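Local atomic coordinates of ATP-dependent kinase YFH7 (Saccharomyces cerevisiae, PDB entry 2GA8), a protein that acts as an ATP-dependent kinase of the P-loop type and could take part in assembly of the endoplasmic reticulum membrane. Residues 63-68 against 230-235; 92-97 against 167-172; 271-276 against 338-343. All coordinates share one frame; numbering follows the deposited sequence.

How the interactions relate
The three contacts lie well apart and share no residue. Interaction 1 joins 63-68 to 230-235 and, along the chain, closes a loop inside which interaction 2 (92-97 with 167-172) is nested; their centres are about 38 Å apart. Interaction 3 (271-276 with 338-343) follows both in sequence and sits on the other side of the chain's centre from interaction 1, about 36 Å away between centres. Interactions 2 and 3 approach to about 12 Å between nearest atoms. Interaction 3 stands near the nucleotide site, with the L271 side chain about 8 Å from G31, a P-loop residue that probably binds ATP; interactions 1 and 2 lie away from it.

Interaction 1: residues 63-68 against 230-235; sequences IEVNDR and FSQTIP. With SO4 (sulfate ion), chain E.
F230 and V65 open a two-stranded parallel sheet, strand 65-66 beside strand 230-231, separate from the central five-stranded sheet of the kinase. The F230 carbonyl O accepts a nearly straight bond from N66 N (2.8 Å), while V65 CA sends a CA-H...O contact to the same oxygen. V65 and F230 share one face of the sheet; I63, just before the strand, sets CG2 3.8 Å from F230 CD2, and the E64 carbonyl O lies in the ring plane at its edge. Y52 of helix 47-58 touches both I63 and F230, and F259 meets the F230 ring edge-to-face. E64 OE2 makes a salt bridge with K228 NZ, and N66 ND2 a hydrogen bond to the K228 carbonyl O.

S231 lies on the opposite face with N66. Its OG, anti to the backbone N (chi1 177°), donates to the anti lone pair of D67 OD2 at 2.6 Å and accepts from T233 N, closing an ST turn inside the type I turn 231-234. An alanine here would probably leave D67 OD2 without its hydroxyl donor and T233 N without its side-chain acceptor, so that the carboxylate could turn more easily. At Q232 the backbone N bonds to N66 O (2.9 Å), continuing the parallel ladder. The Q232 chain bends at chi2 (60°), turning CD back, and OE1 lies 3.3 Å from V65 CG1. T233 adds CG2 against D67 CB at 3.7 Å. D67 and R68 also hold a sulfate, probably from the crystallisation liquor: D67 N binds O4, R68 N and NE converge on O1, and R68 NH2 reaches O3 at 2.9 Å.

Interaction 2: residues 92-97 against 167-172; sequences ENQGLF and SRRCLD
L96 drives its forked end against the short helix 168-171, between the side chains of R169 and C170. Its CG lies anti to the carbonyl carbon (chi1 -69°), and chi2 (172°) sets CD1 in an extended position. CD1 rests on R169 CG at 3.8 Å; CD2 takes the cysteine, 3.8 Å from C170 SG and 3.9 Å from C170 CB. The L96 and R169 side chains cross obliquely, touching through aliphatic carbon. A mercury ion is bound about 3 Å from the C170 side chain.

The 92-97 segment is the end of helix 84-92 and the loop after it. A Schellman motif terminates that helix: Q94, with positive phi, is the C-prime residue, G95 N returns to M90 O and Q94 N to I91 O. The turn directs Q94 CB at R169 CD, 3.8 Å away. In R169 both chi1 and chi2 (173°) are extended, which carries CG to L96 CD1 and CD to Q94 CB; the chain then bends at chi3.

On the other segment S167 is the N-cap. Its OG accepts from C170 N at 3.0 Å, and L96 CD2 lies 4.3 Å from that same OG. Beyond the two segments L96 also touches L173, and C170 packs on V101.

Interaction 3: residues 271-276 against 338-343; sequences LYDQEN and DNHLIK
D273 OD1 is gripped by two side-chain donors, H340 ND1 at 2.8 Å and Q274 NE2 at 2.9 Å. The first comes on the syn side, close to both the carboxylate and imidazole planes; the second comes from above the carboxylate. This is a His-carboxylate hydrogen bond with Q274 as a second donor to the same oxygen, and the two donors probably stabilise the negative charge. It ties the loop before helix 275-285 to the end of helix 335-339, where a single backbone bridge pairs Y272 with L341: D273 N donates to H340 O and I342 N to L271 O (3.0 Å).

H340 CB sits over one face of the Y272 ring, 3.8 Å from its centroid, a CH-pi contact. The two rings are oblique, with planes at 32°. Y272 OH lies above the imidazole, toward its rim, while its hydrogen-bond partner is D336 OD2.

L271 CB rests on L341 CD1 (3.6 Å), and both side chains touch I347 of strand 347-351. I342 crosses L271 at about a right angle, its CD1 pressed to 3.5 Å from L271 CD2. A water donates both to D273 OD2 (2.7 Å) and to L341 O (3.0 Å).

Interaction 1: residues 63-68 against 230-235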
loop_
_atom_site.group_PDB
_atom_site.type_symbol
_atom_site.label_atom_id
_atom_site.label_comp_id
_atom_site.label_asym_id
_atom_site.label_seq_id
_atom_site.Cartn_x
_atom_site.Cartn_y
_atom_site.Cartn_z
ATOM N N ILE A 63 -14.852 -19.356 -13.531
ATOM C CA ILE A 63 -14.376 -18.011 -13.848
ATOM C C ILE A 63 -14.838 -17.450 -15.185
ATOM O O ILE A 63 -14.721 -18.096 -16.228
ATOM C CB ILE A 63 -12.837 -17.930 -13.797
ATOM C CG1 ILE A 63 -12.348 -18.201 -12.371
ATOM C CG2 ILE A 63 -12.374 -16.546 -14.252
ATOM C CD1 ILE A 63 -10.836 -18.220 -12.230
ATOM N N GLU A 64 -15.364 -16.231 -15.133
ATOM C CA GLU A 64 -15.837 -15.534 -16.320
ATOM C C GLU A 64 -15.424 -14.071 -16.245
ATOM O O GLU A 64 -15.546 -13.435 -15.197
ATOM C CB GLU A 64 -17.358 -15.621 -16.429
ATOM C CG GLU A 64 -17.895 -17.026 -16.625
ATOM C CD GLU A 64 -19.386 -17.040 -16.891
ATOM O OE1 GLU A 64 -19.824 -16.361 -17.844
ATOM O OE2 GLU A 64 -20.124 -17.729 -16.156
ATOM N N VAL A 65 -14.924 -13.544 -17.358
ATOM C CA VAL A 65 -14.514 -12.148 -17.410
ATOM C C VAL A 65 -15.546 -11.417 -18.263
ATOM O O VAL A 65 -15.723 -11.727 -19.443
ATOM C CB VAL A 65 -13.106 -11.997 -18.025
ATOM C CG1 VAL A 65 -12.700 -10.528 -18.044
ATOM C CG2 VAL A 65 -12.099 -12.806 -17.217
ATOM N N ASN A 66 -16.232 -10.458 -17.652
ATOM C CA ASN A 66 -17.278 -9.696 -18.325
ATOM C C ASN A 66 -16.803 -8.358 -18.875
ATOM O O ASN A 66 -15.613 -8.048 -18.847
ATOM C CB ASN A 66 -18.430 -9.446 -17.352
ATOM C CG ASN A 66 -18.838 -10.692 -16.606
ATOM O OD1 ASN A 66 -19.394 -11.625 -17.188
ATOM N ND2 ASN A 66 -18.555 -10.722 -15.308
ATOM N N ASP A 67 -17.761 -7.573 -19.364
ATOM C CA ASP A 67 -17.497 -6.254 -19.928
ATOM C C ASP A 67 -16.521 -6.329 -21.091
ATOM O O ASP A 67 -15.695 -5.439 -21.283
ATOM C CB ASP A 67 -16.942 -5.311 -18.857
ATOM C CG ASP A 67 -17.861 -5.184 -17.657
ATOM O OD1 ASP A 67 -19.087 -5.036 -17.856
ATOM O OD2 ASP A 67 -17.356 -5.223 -16.516
ATOM N N ARG A 68 -16.626 -7.397 -21.871
ATOM C CA ARG A 68 -15.742 -7.593 -23.011
ATOM C C ARG A 68 -15.869 -6.502 -24.075
ATOM O O ARG A 68 -14.908 -6.221 -24.791
ATOM C CB ARG A 68 -16.005 -8.967 -23.633
ATOM C CG ARG A 68 -15.596 -10.133 -22.737
ATOM C CD ARG A 68 -16.151 -11.457 -23.251
ATOM N NE ARG A 68 -17.605 -11.517 -23.124
ATOM C CZ ARG A 68 -18.352 -12.548 -23.508
ATOM N NH1 ARG A 68 -17.786 -13.618 -24.053
ATOM N NH2 ARG A 68 -19.667 -12.512 -23.340
ATOM N N PHE A 230 -15.581 -10.796 -12.741
ATOM C CA PHE A 230 -14.300 -10.186 -13.062
ATOM C C PHE A 230 -14.583 -9.316 -14.283
ATOM O O PHE A 230 -15.455 -9.649 -15.094
ATOM C CB PHE A 230 -13.264 -11.257 -13.416
ATOM C CG PHE A 230 -12.775 -12.052 -12.237
ATOM C CD1 PHE A 230 -12.054 -11.436 -11.213
ATOM C CD2 PHE A 230 -12.997 -13.427 -12.168
ATOM C CE1 PHE A 230 -11.558 -12.178 -10.142
ATOM C CE2 PHE A 230 -12.504 -14.178 -11.102
ATOM C CZ PHE A 230 -11.782 -13.554 -10.086
ATOM N N SER A 231 -13.860 -8.209 -14.420
ATOM C CA SER A 231 -14.084 -7.306 -15.544
ATOM C C SER A 231 -12.858 -7.070 -16.424
ATOM O O SER A 231 -11.761 -6.802 -15.931
ATOM C CB SER A 231 -14.594 -5.957 -15.034
ATOM O OG SER A 231 -14.759 -5.047 -16.109
ATOM N N GLN A 232 -13.062 -7.155 -17.734
ATOM C CA GLN A 232 -11.984 -6.942 -18.689
ATOM C C GLN A 232 -11.558 -5.471 -18.723
ATOM O O GLN A 232 -10.500 -5.139 -19.253
ATOM C CB GLN A 232 -12.442 -7.378 -20.085
ATOM C CG GLN A 232 -11.335 -7.457 -21.121
ATOM C CD GLN A 232 -10.244 -8.440 -20.732
ATOM O OE1 GLN A 232 -10.525 -9.581 -20.362
ATOM N NE2 GLN A 232 -8.993 -8.004 -20.824
ATOM N N THR A 233 -12.372 -4.593 -18.148
ATOM C CA THR A 233 -12.071 -3.159 -18.158
ATOM C C THR A 233 -11.029 -2.699 -17.145
ATOM O O THR A 233 -10.577 -1.559 -17.205
ATOM C CB THR A 233 -13.331 -2.320 -17.911
ATOM O OG1 THR A 233 -13.809 -2.560 -16.582
ATOM C CG2 THR A 233 -14.410 -2.676 -18.918
ATOM N N ILE A 234 -10.652 -3.580 -16.224
ATOM C CA ILE A 234 -9.679 -3.245 -15.186
ATOM C C ILE A 234 -8.258 -3.588 -15.627
ATOM O O ILE A 234 -7.931 -4.750 -15.840
ATOM C CB ILE A 234 -10.019 -3.998 -13.872
ATOM C CG1 ILE A 234 -11.438 -3.631 -13.425
ATOM C CG2 ILE A 234 -9.002 -3.658 -12.782
ATOM C CD1 ILE A 234 -11.616 -2.170 -13.013
ATOM N N PRO A 235 -7.390 -2.571 -15.760
ATOM C CA PRO A 235 -6.008 -2.802 -16.188
ATOM C C PRO A 235 -5.108 -3.275 -15.059
ATOM O O PRO A 235 -5.477 -3.200 -13.890
ATOM C CB PRO A 235 -5.587 -1.435 -16.696
ATOM C CG PRO A 235 -6.221 -0.530 -15.664
ATOM C CD PRO A 235 -7.619 -1.139 -15.490
HETATM S S SO4 E . -20.203 -9.123 -21.505
HETATM O O1 SO4 E . -18.788 -9.265 -21.902
HETATM O O2 SO4 E . -20.832 -8.043 -22.291
HETATM O O3 SO4 E . -20.908 -10.394 -21.756
HETATM O O4 SO4 E . -20.292 -8.796 -20.069
#

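Interaction 2: residues 92-97 against 167-172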
loop_
_atom_site.group_PDB
_atom_site.type_symbol
_atom_site.label_atom_id
_atom_site.label_comp_id
_atom_site.label_asym_id
_atom_site.label_seq_id
_atom_site.Cartn_x
_atom_site.Cartn_y
_atom_site.Cartn_z
ATOM N N GLU A 92 16.959 12.687 -17.125
ATOM C CA GLU A 92 18.320 13.204 -17.141
ATOM C C GLU A 92 18.758 13.536 -15.717
ATOM O O GLU A 92 19.937 13.423 -15.381
ATOM C CB GLU A 92 18.392 14.450 -18.025
ATOM C CG GLU A 92 19.782 15.048 -18.153
ATOM C CD GLU A 92 19.823 16.197 -19.139
ATOM O OE1 GLU A 92 19.488 15.972 -20.322
ATOM O OE2 GLU A 92 20.186 17.322 -18.735
ATOM N N ASN A 93 17.804 13.937 -14.880
ATOM C CA ASN A 93 18.103 14.273 -13.489
ATOM C C ASN A 93 17.923 13.064 -12.572
ATOM O O ASN A 93 17.467 13.194 -11.433
ATOM C CB ASN A 93 17.215 15.425 -13.014
ATOM C CG ASN A 93 17.482 16.713 -13.765
ATOM O OD1 ASN A 93 18.632 17.105 -13.953
ATOM N ND2 ASN A 93 16.418 17.385 -14.191
ATOM N N GLN A 94 18.280 11.892 -13.087
ATOM C CA GLN A 94 18.196 10.634 -12.348
ATOM C C GLN A 94 16.780 10.254 -11.898
ATOM O O GLN A 94 16.605 9.591 -10.874
ATOM C CB GLN A 94 19.127 10.682 -11.131
ATOM C CG GLN A 94 20.521 11.229 -11.434
ATOM C CD GLN A 94 21.157 10.582 -12.653
ATOM O OE1 GLN A 94 21.461 11.255 -13.637
ATOM N NE2 GLN A 94 21.357 9.271 -12.595
ATOM N N GLY A 95 15.779 10.675 -12.668
ATOM C CA GLY A 95 14.396 10.356 -12.351
ATOM C C GLY A 95 13.822 11.115 -11.171
ATOM O O GLY A 95 12.934 10.613 -10.478
ATOM N N LEU A 96 14.316 12.330 -10.950
ATOM C CA LEU A 96 13.852 13.149 -9.838
ATOM C C LEU A 96 13.403 14.550 -10.240
ATOM O O LEU A 96 13.737 15.042 -11.320
ATOM C CB LEU A 96 14.959 13.256 -8.785
ATOM C CG LEU A 96 15.294 11.986 -7.999
ATOM C CD1 LEU A 96 16.526 12.213 -7.147
ATOM C CD2 LEU A 96 14.116 11.600 -7.128
ATOM N N PHE A 97 12.622 15.170 -9.359
ATOM C CA PHE A 97 12.126 16.532 -9.537
ATOM C C PHE A 97 12.815 17.325 -8.424
ATOM O O PHE A 97 12.263 17.498 -7.337
ATOM C CB PHE A 97 10.605 16.592 -9.339
ATOM C CG PHE A 97 9.819 15.848 -10.381
ATOM C CD1 PHE A 97 9.843 16.250 -11.712
ATOM C CD2 PHE A 97 9.037 14.751 -10.027
ATOM C CE1 PHE A 97 9.097 15.569 -12.679
ATOM C CE2 PHE A 97 8.288 14.064 -10.984
ATOM C CZ PHE A 97 8.319 14.476 -12.313
ATOM N N SER A 167 13.685 7.659 -2.336
ATOM C CA SER A 167 15.002 7.083 -2.574
ATOM C C SER A 167 16.068 7.840 -1.801
ATOM O O SER A 167 15.877 8.996 -1.418
ATOM C CB SER A 167 15.347 7.116 -4.065
ATOM O OG SER A 167 15.544 8.445 -4.510
ATOM N N ARG A 168 17.198 7.184 -1.583
ATOM C CA ARG A 168 18.294 7.805 -0.859
ATOM C C ARG A 168 18.796 9.038 -1.603
ATOM O O ARG A 168 19.145 10.042 -0.980
ATOM C CB ARG A 168 19.422 6.795 -0.660
ATOM C CG ARG A 168 19.046 5.637 0.259
ATOM C CD ARG A 168 20.178 4.626 0.381
ATOM N NE ARG A 168 20.599 4.126 -0.923
ATOM C CZ ARG A 168 21.838 4.223 -1.396
ATOM N NH1 ARG A 168 22.133 3.742 -2.597
ATOM N NH2 ARG A 168 22.786 4.801 -0.667
ATOM N N ARG A 169 18.828 8.971 -2.932
ATOM C CA ARG A 169 19.287 10.109 -3.723
ATOM C C ARG A 169 18.270 11.238 -3.626
ATOM O O ARG A 169 18.614 12.412 -3.739
ATOM C CB ARG A 169 19.488 9.718 -5.189
ATOM C CG ARG A 169 19.931 10.885 -6.066
ATOM C CD ARG A 169 20.307 10.463 -7.487
ATOM N NE ARG A 169 21.559 9.711 -7.543
ATOM C CZ ARG A 169 21.675 8.412 -7.282
ATOM N NH1 ARG A 169 20.609 7.697 -6.945
ATOM N NH2 ARG A 169 22.863 7.825 -7.358
ATOM N N CYS A 170 17.010 10.875 -3.419
ATOM C CA CYS A 170 15.954 11.863 -3.286
ATOM C C CYS A 170 16.158 12.592 -1.954
ATOM O O CYS A 170 16.044 13.815 -1.871
ATOM C CB CYS A 170 14.592 11.163 -3.311
ATOM S SG CYS A 170 13.183 12.260 -3.522
ATOM N N LEU A 171 16.473 11.833 -0.912
ATOM C CA LEU A 171 16.687 12.417 0.405
ATOM C C LEU A 171 17.898 13.350 0.410
ATOM O O LEU A 171 17.988 14.249 1.247
ATOM C CB LEU A 171 16.863 11.312 1.450
ATOM C CG LEU A 171 15.669 10.367 1.651
ATOM C CD1 LEU A 171 16.013 9.344 2.714
ATOM C CD2 LEU A 171 14.427 11.160 2.057
ATOM N N ASP A 172 18.821 13.144 -0.527
ATOM C CA ASP A 172 20.013 13.988 -0.618
ATOM C C ASP A 172 19.665 15.385 -1.117
ATOM O O ASP A 172 20.474 16.309 -1.021
ATOM C CB ASP A 172 21.048 13.379 -1.570
ATOM C CG ASP A 172 21.611 12.066 -1.064
ATOM O OD1 ASP A 172 21.932 11.982 0.138
ATOM O OD2 ASP A 172 21.745 11.124 -1.874
#

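Interaction 3: residues 271-276 against 338-343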
loop_
_atom_site.group_PDB
_atom_site.type_symbol
_atom_site.label_atom_id
_atom_site.label_comp_id
_atom_site.label_asym_id
_atom_site.label_seq_id
_atom_site.Cartn_x
_atom_site.Cartn_y
_atom_site.Cartn_z
ATOM N N LEU A 271 -3.124 5.799 8.685
ATOM C CA LEU A 271 -4.136 6.425 9.539
ATOM C C LEU A 271 -3.535 7.631 10.263
ATOM O O LEU A 271 -3.954 7.979 11.370
ATOM C CB LEU A 271 -4.656 5.414 10.570
ATOM C CG LEU A 271 -5.454 4.226 10.018
ATOM C CD1 LEU A 271 -5.721 3.232 11.137
ATOM C CD2 LEU A 271 -6.766 4.727 9.401
ATOM N N TYR A 272 -2.569 8.270 9.611
ATOM C CA TYR A 272 -1.852 9.424 10.160
ATOM C C TYR A 272 -2.605 10.708 9.797
ATOM O O TYR A 272 -2.895 10.944 8.627
ATOM C CB TYR A 272 -0.440 9.428 9.577
ATOM C CG TYR A 272 0.575 10.193 10.378
ATOM C CD1 TYR A 272 1.106 9.664 11.557
ATOM C CD2 TYR A 272 1.028 11.438 9.949
ATOM C CE1 TYR A 272 2.071 10.360 12.284
ATOM C CE2 TYR A 272 1.987 12.139 10.668
ATOM C CZ TYR A 272 2.505 11.593 11.833
ATOM O OH TYR A 272 3.467 12.277 12.535
ATOM N N ASP A 273 -2.905 11.537 10.798
ATOM C CA ASP A 273 -3.692 12.761 10.590
ATOM C C ASP A 273 -3.027 13.992 9.980
ATOM O O ASP A 273 -3.505 15.116 10.177
ATOM C CB ASP A 273 -4.370 13.177 11.908
ATOM C CG ASP A 273 -3.376 13.632 12.976
ATOM O OD1 ASP A 273 -2.216 13.944 12.640
ATOM O OD2 ASP A 273 -3.763 13.695 14.164
ATOM N N GLN A 274 -1.956 13.802 9.222
ATOM C CA GLN A 274 -1.277 14.936 8.619
ATOM C C GLN A 274 -1.144 14.828 7.111
ATOM O O GLN A 274 -1.158 13.728 6.548
ATOM C CB GLN A 274 0.112 15.106 9.234
ATOM C CG GLN A 274 0.091 15.399 10.719
ATOM C CD GLN A 274 -0.606 16.702 11.040
ATOM O OE1 GLN A 274 -0.276 17.747 10.478
ATOM N NE2 GLN A 274 -1.575 16.648 11.953
ATOM N N GLU A 275 -1.001 15.991 6.483
ATOM C CA GLU A 275 -0.845 16.143 5.041
ATOM C C GLU A 275 -1.606 15.144 4.164
ATOM O O GLU A 275 -2.807 14.969 4.328
ATOM C CB GLU A 275 0.643 16.156 4.676
ATOM C CG GLU A 275 1.470 15.059 5.324
ATOM C CD GLU A 275 2.378 14.379 4.325
ATOM O OE1 GLU A 275 1.887 14.062 3.220
ATOM O OE2 GLU A 275 3.568 14.157 4.645
ATOM N N ASN A 276 -0.914 14.499 3.229
ATOM C CA ASN A 276 -1.574 13.556 2.328
ATOM C C ASN A 276 -2.047 12.272 2.998
ATOM O O ASN A 276 -2.968 11.624 2.506
ATOM C CB ASN A 276 -0.645 13.192 1.164
ATOM C CG ASN A 276 -0.331 14.376 0.269
ATOM O OD1 ASN A 276 0.785 14.498 -0.243
ATOM N ND2 ASN A 276 -1.310 15.242 0.061
ATOM N N ASP A 338 0.367 6.828 17.353
ATOM C CA ASP A 338 -0.783 6.894 18.254
ATOM C C ASP A 338 -1.262 8.325 18.473
ATOM O O ASP A 338 -2.466 8.592 18.483
ATOM C CB ASP A 338 -0.452 6.265 19.614
ATOM C CG ASP A 338 -0.279 4.758 19.536
ATOM O OD1 ASP A 338 -0.822 4.135 18.596
ATOM O OD2 ASP A 338 0.390 4.192 20.425
ATOM N N ASN A 339 -0.320 9.247 18.647
ATOM C CA ASN A 339 -0.674 10.642 18.876
ATOM C C ASN A 339 -1.357 11.250 17.660
ATOM O O ASN A 339 -2.158 12.175 17.783
ATOM C CB ASN A 339 0.568 11.470 19.219
ATOM C CG ASN A 339 1.206 11.057 20.534
ATOM O OD1 ASN A 339 0.542 10.516 21.416
ATOM N ND2 ASN A 339 2.501 11.329 20.676
ATOM N N HIS A 340 -1.047 10.714 16.484
ATOM C CA HIS A 340 -1.615 11.225 15.244
ATOM C C HIS A 340 -2.653 10.323 14.587
ATOM O O HIS A 340 -2.983 10.497 13.414
ATOM C CB HIS A 340 -0.475 11.521 14.271
ATOM C CG HIS A 340 0.336 12.716 14.655
ATOM N ND1 HIS A 340 -0.056 14.003 14.359
ATOM C CD2 HIS A 340 1.489 12.824 15.355
ATOM C CE1 HIS A 340 0.822 14.854 14.858
ATOM N NE2 HIS A 340 1.770 14.163 15.469
ATOM N N LEU A 341 -3.185 9.370 15.346
ATOM C CA LEU A 341 -4.188 8.460 14.803
ATOM C C LEU A 341 -5.462 9.241 14.480
ATOM O O LEU A 341 -6.005 9.932 15.344
ATOM C CB LEU A 341 -4.492 7.349 15.815
ATOM C CG LEU A 341 -5.310 6.175 15.270
ATOM C CD1 LEU A 341 -4.488 5.445 14.213
ATOM C CD2 LEU A 341 -5.687 5.223 16.400
ATOM N N ILE A 342 -5.936 9.149 13.237
ATOM C CA ILE A 342 -7.144 9.877 12.857
ATOM C C ILE A 342 -8.329 9.455 13.712
ATOM O O ILE A 342 -8.487 8.279 14.043
ATOM C CB ILE A 342 -7.503 9.674 11.369
ATOM C CG1 ILE A 342 -7.650 8.187 11.058
ATOM C CG2 ILE A 342 -6.445 10.313 10.493
ATOM C CD1 ILE A 342 -8.140 7.917 9.656
ATOM N N LYS A 343 -9.160 10.431 14.064
ATOM C CA LYS A 343 -10.326 10.194 14.903
ATOM C C LYS A 343 -11.539 9.701 14.125
ATOM O O LYS A 343 -12.380 10.501 13.714
ATOM C CB LYS A 343 -10.706 11.481 15.641
ATOM C CG LYS A 343 -9.620 12.048 16.538
ATOM C CD LYS A 343 -9.396 11.189 17.769
ATOM C CE LYS A 343 -8.460 11.887 18.742
ATOM N NZ LYS A 343 -8.196 11.077 19.964
HETATM O O HOH W 1 -6.209 12.891 14.986
#